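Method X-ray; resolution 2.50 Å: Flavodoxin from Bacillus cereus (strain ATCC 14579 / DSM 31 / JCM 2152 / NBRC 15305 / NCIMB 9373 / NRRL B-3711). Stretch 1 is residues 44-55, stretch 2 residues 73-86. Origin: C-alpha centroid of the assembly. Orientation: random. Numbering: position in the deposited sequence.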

ATOM      1  N   GLU A  44       8.688  -2.547   5.964  1.00 39.59           N
ATOM      2  CA  GLU A  44       7.797  -3.693   6.046  1.00 42.46           C
ATOM      3  C   GLU A  44       6.797  -3.483   7.177  1.00 45.40           C
ATOM      4  O   GLU A  44       7.118  -2.895   8.214  1.00 47.34           O
ATOM      5  CB  GLU A  44       8.587  -4.984   6.272  1.00 33.35           C
ATOM      6  CG  GLU A  44       9.869  -5.091   5.454  1.00 30.79           C
ATOM      7  CD  GLU A  44      10.510  -6.465   5.547  1.00 45.91           C
ATOM      8  OE1 GLU A  44       9.821  -7.418   5.970  1.00 43.53           O
ATOM      9  OE2 GLU A  44      11.704  -6.592   5.200  1.00 50.36           O
ATOM     10  N   MET A  45       5.571  -3.965   6.971  1.00 44.38           N
ATOM     11  CA  MET A  45       4.507  -3.719   7.935  1.00 55.93           C
ATOM     12  C   MET A  45       4.467  -4.741   9.063  1.00 35.93           C
ATOM     13  O   MET A  45       3.814  -4.492  10.082  1.00 66.12           O
ATOM     14  CB  MET A  45       3.147  -3.688   7.232  1.00 46.75           C
ATOM     15  CG  MET A  45       2.767  -4.979   6.535  1.00 40.14           C
ATOM     16  SD  MET A  45       1.034  -4.991   6.040  1.00 50.68           S
ATOM     17  CE  MET A  45       0.866  -3.342   5.363  1.00 24.40           C
ATOM     18  N   GLU A  46       5.137  -5.878   8.906  1.00 36.85           N
ATOM     19  CA  GLU A  46       5.216  -6.846   9.988  1.00 51.76           C
ATOM     20  C   GLU A  46       6.059  -6.289  11.131  1.00 63.77           C
ATOM     21  O   GLU A  46       7.060  -5.600  10.915  1.00 70.72           O
ATOM     22  CB  GLU A  46       5.803  -8.166   9.477  1.00 62.09           C
ATOM     23  CG  GLU A  46       6.265  -9.137  10.561  1.00 47.88           C
ATOM     24  CD  GLU A  46       7.658  -8.829  11.072  1.00 81.46           C
ATOM     25  OE1 GLU A  46       8.455  -8.222  10.324  1.00 82.71           O
ATOM     26  OE2 GLU A  46       7.941  -9.165  12.237  1.00 81.17           O
ATOM     27  N   GLY A  47       5.636  -6.586  12.361  1.00 48.85           N
ATOM     28  CA  GLY A  47       6.366  -6.158  13.541  1.00 60.15           C
ATOM     29  C   GLY A  47       6.410  -4.653  13.693  1.00 61.97           C
ATOM     30  O   GLY A  47       7.129  -4.117  14.542  1.00 77.58           O
ATOM     31  N   MET A  48       5.630  -3.968  12.866  1.00 62.62           N
ATOM     32  CA  MET A  48       5.605  -2.515  12.806  1.00 60.88           C
ATOM     33  C   MET A  48       4.418  -2.011  13.617  1.00 54.47           C
ATOM     34  O   MET A  48       3.264  -2.284  13.270  1.00 60.96           O
ATOM     35  CB  MET A  48       5.512  -2.046  11.354  1.00 51.19           C
ATOM     36  CG  MET A  48       5.276  -0.559  11.173  1.00 48.55           C
ATOM     37  SD  MET A  48       5.063  -0.135   9.433  1.00 55.13           S
ATOM     38  CE  MET A  48       4.998   1.652   9.525  1.00 45.18           C
ATOM     39  N   ASP A  49       4.704  -1.293  14.699  1.00 68.99           N
ATOM     40  CA  ASP A  49       3.646  -0.693  15.496  1.00 68.88           C
ATOM     41  C   ASP A  49       2.936   0.379  14.679  1.00 64.80           C
ATOM     42  O   ASP A  49       3.571   1.304  14.162  1.00 55.20           O
ATOM     43  CB  ASP A  49       4.225  -0.100  16.779  1.00 61.87           C
ATOM     44  CG  ASP A  49       5.079  -1.093  17.541  1.00 80.42           C
ATOM     45  OD1 ASP A  49       4.524  -1.839  18.374  1.00 85.44           O
ATOM     46  OD2 ASP A  49       6.305  -1.134  17.296  1.00 85.45           O
ATOM     47  N   ALA A  50       1.614   0.250  14.559  1.00 52.02           N
ATOM     48  CA  ALA A  50       0.835   1.128  13.693  1.00 50.88           C
ATOM     49  C   ALA A  50       0.829   2.582  14.152  1.00 40.09           C
ATOM     50  O   ALA A  50       0.328   3.439  13.416  1.00 63.04           O
ATOM     51  CB  ALA A  50      -0.603   0.616  13.589  1.00 58.92           C
ATOM     52  N   GLU A  51       1.368   2.881  15.337  1.00 52.13           N
ATOM     53  CA  GLU A  51       1.443   4.263  15.799  1.00 59.72           C
ATOM     54  C   GLU A  51       2.346   5.119  14.922  1.00 48.12           C
ATOM     55  O   GLU A  51       2.182   6.345  14.892  1.00 53.76           O
ATOM     56  CB  GLU A  51       1.946   4.304  17.244  1.00 58.25           C
ATOM     57  CG  GLU A  51       0.890   3.997  18.291  1.00 61.95           C
ATOM     58  CD  GLU A  51       0.328   5.250  18.932  1.00 93.46           C
ATOM     59  OE1 GLU A  51      -0.746   5.165  19.566  1.00 88.53           O
ATOM     60  OE2 GLU A  51       0.959   6.319  18.802  1.00 95.18           O
ATOM     61  N   GLU A  52       3.288   4.501  14.206  1.00 41.59           N
ATOM     62  CA  GLU A  52       4.291   5.246  13.454  1.00 47.75           C
ATOM     63  C   GLU A  52       3.697   6.052  12.304  1.00 53.54           C
ATOM     64  O   GLU A  52       4.348   6.985  11.820  1.00 47.93           O
ATOM     65  CB  GLU A  52       5.350   4.284  12.911  1.00 38.62           C
ATOM     66  CG  GLU A  52       6.071   3.478  13.981  1.00 53.96           C
ATOM     67  CD  GLU A  52       6.873   2.328  13.400  1.00 75.95           C
ATOM     68  OE1 GLU A  52       6.663   1.174  13.831  1.00 70.97           O
ATOM     69  OE2 GLU A  52       7.713   2.577  12.509  1.00 74.11           O
ATOM     70  N   LEU A  53       2.483   5.720  11.860  1.00 48.45           N
ATOM     71  CA  LEU A  53       1.920   6.350  10.670  1.00 49.12           C
ATOM     72  C   LEU A  53       1.592   7.823  10.874  1.00 52.92           C
ATOM     73  O   LEU A  53       1.512   8.568   9.893  1.00 54.26           O
ATOM     74  CB  LEU A  53       0.660   5.603  10.223  1.00 46.16           C
ATOM     75  CG  LEU A  53       0.815   4.405   9.282  1.00 57.69           C
ATOM     76  CD1 LEU A  53       1.600   3.275   9.934  1.00 52.90           C
ATOM     77  CD2 LEU A  53      -0.551   3.914   8.830  1.00 56.18           C
ATOM     78  N   LEU A  54       1.406   8.263  12.119  1.00 46.20           N
ATOM     79  CA  LEU A  54       0.942   9.620  12.382  1.00 50.96           C
ATOM     80  C   LEU A  54       2.030  10.673  12.212  1.00 48.12           C
ATOM     81  O   LEU A  54       1.714  11.868  12.212  1.00 51.59           O
ATOM     82  CB  LEU A  54       0.354   9.696  13.787  1.00 45.88           C
ATOM     83  CG  LEU A  54      -0.658   8.588  14.087  1.00 54.10           C
ATOM     84  CD1 LEU A  54      -1.130   8.638  15.532  1.00 48.56           C
ATOM     85  CD2 LEU A  54      -1.828   8.694  13.124  1.00 54.45           C
ATOM     86  N   ALA A  55       3.292  10.268  12.067  1.00 40.55           N
ATOM     87  CA  ALA A  55       4.356  11.227  11.801  1.00 48.98           C
ATOM     88  C   ALA A  55       4.371  11.691  10.352  1.00 55.47           C
ATOM     89  O   ALA A  55       5.006  12.706  10.048  1.00 56.02           O
ATOM     90  CB  ALA A  55       5.715  10.622  12.159  1.00 49.64           C
TER
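Stretch 2 (73-86) FEAEDFHDDLENID

Stretch 2 is helical through its middle, from Glu76 to Asp80, and is extended at Ile85 and Asp86. It runs in the same direction as stretch 1: Leu82 lies beside Ala50 (CA to CA 5.7 Å), Ile85 beside Glu51 (CA to CA 6.8 Å) and Asp86 beside Leu54 (CA to CA 8.2 Å). At the turn the register is locally inverted, with Phe78 beside Met45 (CA to CA 6.5 Å) and Glu74 beside Glu46 (CA to CA 5.5 Å). Stretch 1 meets it with a type II beta turn from Met45 to Met48, followed by a 3-10 segment from Ala50 to Ala55. Together the two bury 659 Å² of surface.

Phe78 is the centre of the contact and contributes the largest share, 111 Å². Its CA-to-CB bond points toward stretch 1, and chi1 in the t well carries the ring on into a pocket built by the turn and the 3-10 segment. Met45 covers one face: its CB stands 4.1 Å from the centroid of the Phe78 ring, only 15° off the normal, a CH-pi contact. The same side chain brings CE to 3.7 Å from CD2 of Phe78 and rests its SD 3.6 Å from CB of Ala75, three residues before Phe78. At the ring edge lie the carbonyl O of Met48, 3.5 Å from CD1 of Phe78, and CD1 of Leu53, 4.1 Å from CZ of Phe78. The sulfur of Met48 approaches obliquely, its SD 4.2 Å from CE1 of Phe78.

Met45, with 83 Å² covered, is thus the main counterpart of the helix, and farther along stretch 2, Ile85, with 78 Å² covered, packs on the 3-10 segment. CD1 of Ile85 reaches to 3.5 Å from the carbonyl O of Ala50, while its CG2 lies 4.1 Å from OE1 of Glu51 and 4.4 Å from CD1 of Leu54. Beyond it, CD2 of Leu54 packs 3.3 Å from the backbone O of Asp86.

Between these two sits Ala50, with 76 Å² covered; its CB is 4.1 Å from both CE1 of Phe78 and CD2 of Leu82. That leucine methyl, CD2 of Leu82, also touches CD2 of Leu53 at 4.0 Å. One hydrogen bond joins the stretches, from N of Ala50 to OD2 of Asp81, at 3.2 Å with an N-H...acceptor angle of 159°. It gives the amide at the start of the 3-10 segment a carboxylate partner in an otherwise largely apolar contact.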

ATOM      1  N   PHE A  73      -0.879 -13.821   7.025  1.00 62.03           N
ATOM      2  CA  PHE A  73      -0.689 -13.877   8.472  1.00 73.33           C
ATOM      3  C   PHE A  73       0.085 -12.674   8.997  1.00 73.61           C
ATOM      4  O   PHE A  73      -0.148 -12.228  10.126  1.00 62.44           O
ATOM      5  CB  PHE A  73       0.041 -15.169   8.839  1.00 86.73           C
ATOM      6  CG  PHE A  73       0.987 -15.651   7.773  1.00 99.44           C
ATOM      7  CD1 PHE A  73       0.727 -16.819   7.079  1.00 90.78           C
ATOM      8  CD2 PHE A  73       2.132 -14.933   7.461  1.00 98.40           C
ATOM      9  CE1 PHE A  73       1.590 -17.266   6.095  1.00 83.83           C
ATOM     10  CE2 PHE A  73       3.000 -15.374   6.476  1.00 94.53           C
ATOM     11  CZ  PHE A  73       2.727 -16.542   5.794  1.00 86.28           C
ATOM     12  N   GLU A  74       0.996 -12.132   8.189  1.00 66.17           N
ATOM     13  CA  GLU A  74       1.851 -11.036   8.627  1.00 71.10           C
ATOM     14  C   GLU A  74       1.107  -9.707   8.661  1.00 77.36           C
ATOM     15  O   GLU A  74       1.442  -8.832   9.468  1.00 65.45           O
ATOM     16  CB  GLU A  74       3.058 -10.935   7.696  1.00 70.71           C
ATOM     17  CG  GLU A  74       2.713 -11.304   6.257  1.00 65.06           C
ATOM     18  CD  GLU A  74       3.934 -11.543   5.396  1.00 75.90           C
ATOM     19  OE1 GLU A  74       4.193 -12.714   5.046  1.00 74.76           O
ATOM     20  OE2 GLU A  74       4.629 -10.560   5.060  1.00 68.27           O
ATOM     21  N   ALA A  75       0.110  -9.534   7.791  1.00 71.57           N
ATOM     22  CA  ALA A  75      -0.570  -8.257   7.630  1.00 56.59           C
ATOM     23  C   ALA A  75      -1.829  -8.124   8.473  1.00 55.98           C
ATOM     24  O   ALA A  75      -2.249  -6.995   8.749  1.00 34.55           O
ATOM     25  CB  ALA A  75      -0.933  -8.031   6.157  1.00 67.34           C
ATOM     26  N   GLU A  76      -2.443  -9.238   8.882  1.00 64.80           N
ATOM     27  CA  GLU A  76      -3.645  -9.148   9.704  1.00 61.09           C
ATOM     28  C   GLU A  76      -3.343  -8.560  11.076  1.00 58.65           C
ATOM     29  O   GLU A  76      -4.173  -7.834  11.634  1.00 47.50           O
ATOM     30  CB  GLU A  76      -4.297 -10.525   9.845  1.00 66.14           C
ATOM     31  CG  GLU A  76      -5.589 -10.515  10.651  1.00 72.67           C
ATOM     32  CD  GLU A  76      -6.274 -11.866  10.675  1.00 87.43           C
ATOM     33  OE1 GLU A  76      -5.864 -12.757   9.903  1.00 84.02           O
ATOM     34  OE2 GLU A  76      -7.224 -12.037  11.469  1.00100.35           O
ATOM     35  N   ASP A  77      -2.166  -8.859  11.632  1.00 62.64           N
ATOM     36  CA  ASP A  77      -1.778  -8.256  12.902  1.00 63.19           C
ATOM     37  C   ASP A  77      -1.637  -6.745  12.764  1.00 53.27           C
ATOM     38  O   ASP A  77      -2.144  -5.985  13.596  1.00 39.86           O
ATOM     39  CB  ASP A  77      -0.475  -8.879  13.405  1.00 56.59           C
ATOM     40  CG  ASP A  77      -0.304  -8.738  14.905  1.00 82.67           C
ATOM     41  OD1 ASP A  77      -1.325  -8.577  15.607  1.00 82.35           O
ATOM     42  OD2 ASP A  77       0.850  -8.786  15.383  1.00 82.70           O
ATOM     43  N   PHE A  78      -0.956  -6.291  11.708  1.00 41.93           N
ATOM     44  CA  PHE A  78      -0.838  -4.858  11.463  1.00 39.28           C
ATOM     45  C   PHE A  78      -2.185  -4.235  11.119  1.00 53.61           C
ATOM     46  O   PHE A  78      -2.446  -3.083  11.486  1.00 47.29           O
ATOM     47  CB  PHE A  78       0.169  -4.595  10.340  1.00 42.92           C
ATOM     48  CG  PHE A  78       0.220  -3.160   9.894  1.00 33.83           C
ATOM     49  CD1 PHE A  78       0.975  -2.231  10.592  1.00 41.55           C
ATOM     50  CD2 PHE A  78      -0.485  -2.738   8.779  1.00 35.25           C
ATOM     51  CE1 PHE A  78       1.025  -0.911  10.186  1.00 39.24           C
ATOM     52  CE2 PHE A  78      -0.441  -1.419   8.369  1.00 39.93           C
ATOM     53  CZ  PHE A  78       0.316  -0.504   9.074  1.00 35.23           C
ATOM     54  N   HIS A  79      -3.046  -4.971  10.412  1.00 49.47           N
ATOM     55  CA  HIS A  79      -4.365  -4.448  10.075  1.00 49.78           C
ATOM     56  C   HIS A  79      -5.226  -4.297  11.323  1.00 54.76           C
ATOM     57  O   HIS A  79      -5.845  -3.248  11.539  1.00 49.33           O
ATOM     58  CB  HIS A  79      -5.041  -5.358   9.049  1.00 48.42           C
ATOM     59  CG  HIS A  79      -6.536  -5.278   9.059  1.00 70.19           C
ATOM     60  ND1 HIS A  79      -7.334  -6.326   9.460  1.00 88.57           N
ATOM     61  CD2 HIS A  79      -7.377  -4.276   8.710  1.00 66.34           C
ATOM     62  CE1 HIS A  79      -8.603  -5.973   9.362  1.00 81.79           C
ATOM     63  NE2 HIS A  79      -8.656  -4.734   8.909  1.00 65.39           N
ATOM     64  N   ASP A  80      -5.276  -5.336  12.161  1.00 44.59           N
ATOM     65  CA  ASP A  80      -5.950  -5.210  13.448  1.00 58.85           C
ATOM     66  C   ASP A  80      -5.272  -4.166  14.327  1.00 47.55           C
ATOM     67  O   ASP A  80      -5.938  -3.503  15.130  1.00 51.80           O
ATOM     68  CB  ASP A  80      -5.984  -6.562  14.164  1.00 46.91           C
ATOM     69  CG  ASP A  80      -6.953  -7.540  13.524  1.00 77.03           C
ATOM     70  OD1 ASP A  80      -7.708  -7.131  12.618  1.00 62.26           O
ATOM     71  OD2 ASP A  80      -6.959  -8.720  13.932  1.00 63.05           O
ATOM     72  N   ASP A  81      -3.953  -4.005  14.184  1.00 55.85           N
ATOM     73  CA  ASP A  81      -3.218  -3.015  14.963  1.00 43.41           C
ATOM     74  C   ASP A  81      -3.673  -1.593  14.669  1.00 42.82           C
ATOM     75  O   ASP A  81      -3.515  -0.714  15.523  1.00 51.61           O
ATOM     76  CB  ASP A  81      -1.719  -3.146  14.686  1.00 53.81           C
ATOM     77  CG  ASP A  81      -0.866  -2.522  15.769  1.00 55.59           C
ATOM     78  OD1 ASP A  81      -1.427  -2.092  16.799  1.00 73.37           O
ATOM     79  OD2 ASP A  81       0.368  -2.463  15.589  1.00 73.60           O
ATOM     80  N   LEU A  82      -4.234  -1.346  13.485  1.00 62.55           N
ATOM     81  CA  LEU A  82      -4.692  -0.008  13.137  1.00 62.84           C
ATOM     82  C   LEU A  82      -5.925   0.416  13.923  1.00 65.12           C
ATOM     83  O   LEU A  82      -6.271   1.599  13.897  1.00 53.43           O
ATOM     84  CB  LEU A  82      -4.988   0.070  11.637  1.00 49.59           C
ATOM     85  CG  LEU A  82      -3.782   0.044  10.694  1.00 50.12           C
ATOM     86  CD1 LEU A  82      -4.169  -0.506   9.331  1.00 34.34           C
ATOM     87  CD2 LEU A  82      -3.177   1.429  10.552  1.00 44.55           C
ATOM     88  N   GLU A  83      -6.567  -0.511  14.643  1.00 55.05           N
ATOM     89  CA  GLU A  83      -7.872  -0.250  15.246  1.00 63.55           C
ATOM     90  C   GLU A  83      -7.862   0.945  16.193  1.00 62.73           C
ATOM     91  O   GLU A  83      -8.906   1.573  16.406  1.00 71.46           O
ATOM     92  CB  GLU A  83      -8.350  -1.506  15.986  1.00 70.69           C
ATOM     93  CG  GLU A  83      -9.724  -1.397  16.641  1.00 68.70           C
ATOM     94  CD  GLU A  83     -10.846  -1.226  15.637  1.00 85.46           C
ATOM     95  OE1 GLU A  83     -10.725  -1.756  14.511  1.00 75.44           O
ATOM     96  OE2 GLU A  83     -11.851  -0.563  15.973  1.00 80.90           O
ATOM     97  N   ASN A  84      -6.704   1.292  16.751  1.00 61.69           N
ATOM     98  CA  ASN A  84      -6.625   2.259  17.839  1.00 73.14           C
ATOM     99  C   ASN A  84      -5.796   3.486  17.474  1.00 54.01           C
ATOM    100  O   ASN A  84      -5.011   3.980  18.287  1.00 50.38           O
ATOM    101  CB  ASN A  84      -6.057   1.608  19.097  1.00 66.00           C
ATOM    102  CG  ASN A  84      -7.106   0.855  19.887  1.00 96.09           C
ATOM    103  OD1 ASN A  84      -8.259   0.745  19.471  1.00 83.29           O
ATOM    104  ND2 ASN A  84      -6.711   0.337  21.045  1.00 67.75           N
ATOM    105  N   ILE A  85      -5.959   4.011  16.262  1.00 54.14           N
ATOM    106  CA  ILE A  85      -5.292   5.251  15.869  1.00 50.51           C
ATOM    107  C   ILE A  85      -6.225   6.072  14.992  1.00 44.55           C
ATOM    108  O   ILE A  85      -6.999   5.526  14.198  1.00 60.19           O
ATOM    109  CB  ILE A  85      -3.954   4.998  15.140  1.00 55.57           C
ATOM    110  CG1 ILE A  85      -4.102   3.917  14.071  1.00 64.54           C
ATOM    111  CG2 ILE A  85      -2.853   4.647  16.127  1.00 65.66           C
ATOM    112  CD1 ILE A  85      -3.074   4.030  12.974  1.00 70.22           C
ATOM    113  N   ASP A  86      -6.135   7.394  15.134  1.00 41.45           N
ATOM    114  CA  ASP A  86      -6.925   8.344  14.359  1.00 49.43           C
ATOM    115  C   ASP A  86      -6.069   8.845  13.202  1.00 53.05           C
ATOM    116  O   ASP A  86      -5.057   9.521  13.418  1.00 45.35           O
ATOM    117  CB  ASP A  86      -7.393   9.500  15.241  1.00 50.52           C
ATOM    118  CG  ASP A  86      -8.364  10.423  14.532  1.00 66.12           C
ATOM    119  OD1 ASP A  86      -8.777  10.104  13.398  1.00 56.29           O
ATOM    120  OD2 ASP A  86      -8.709  11.474  15.112  1.00 59.03           O
TER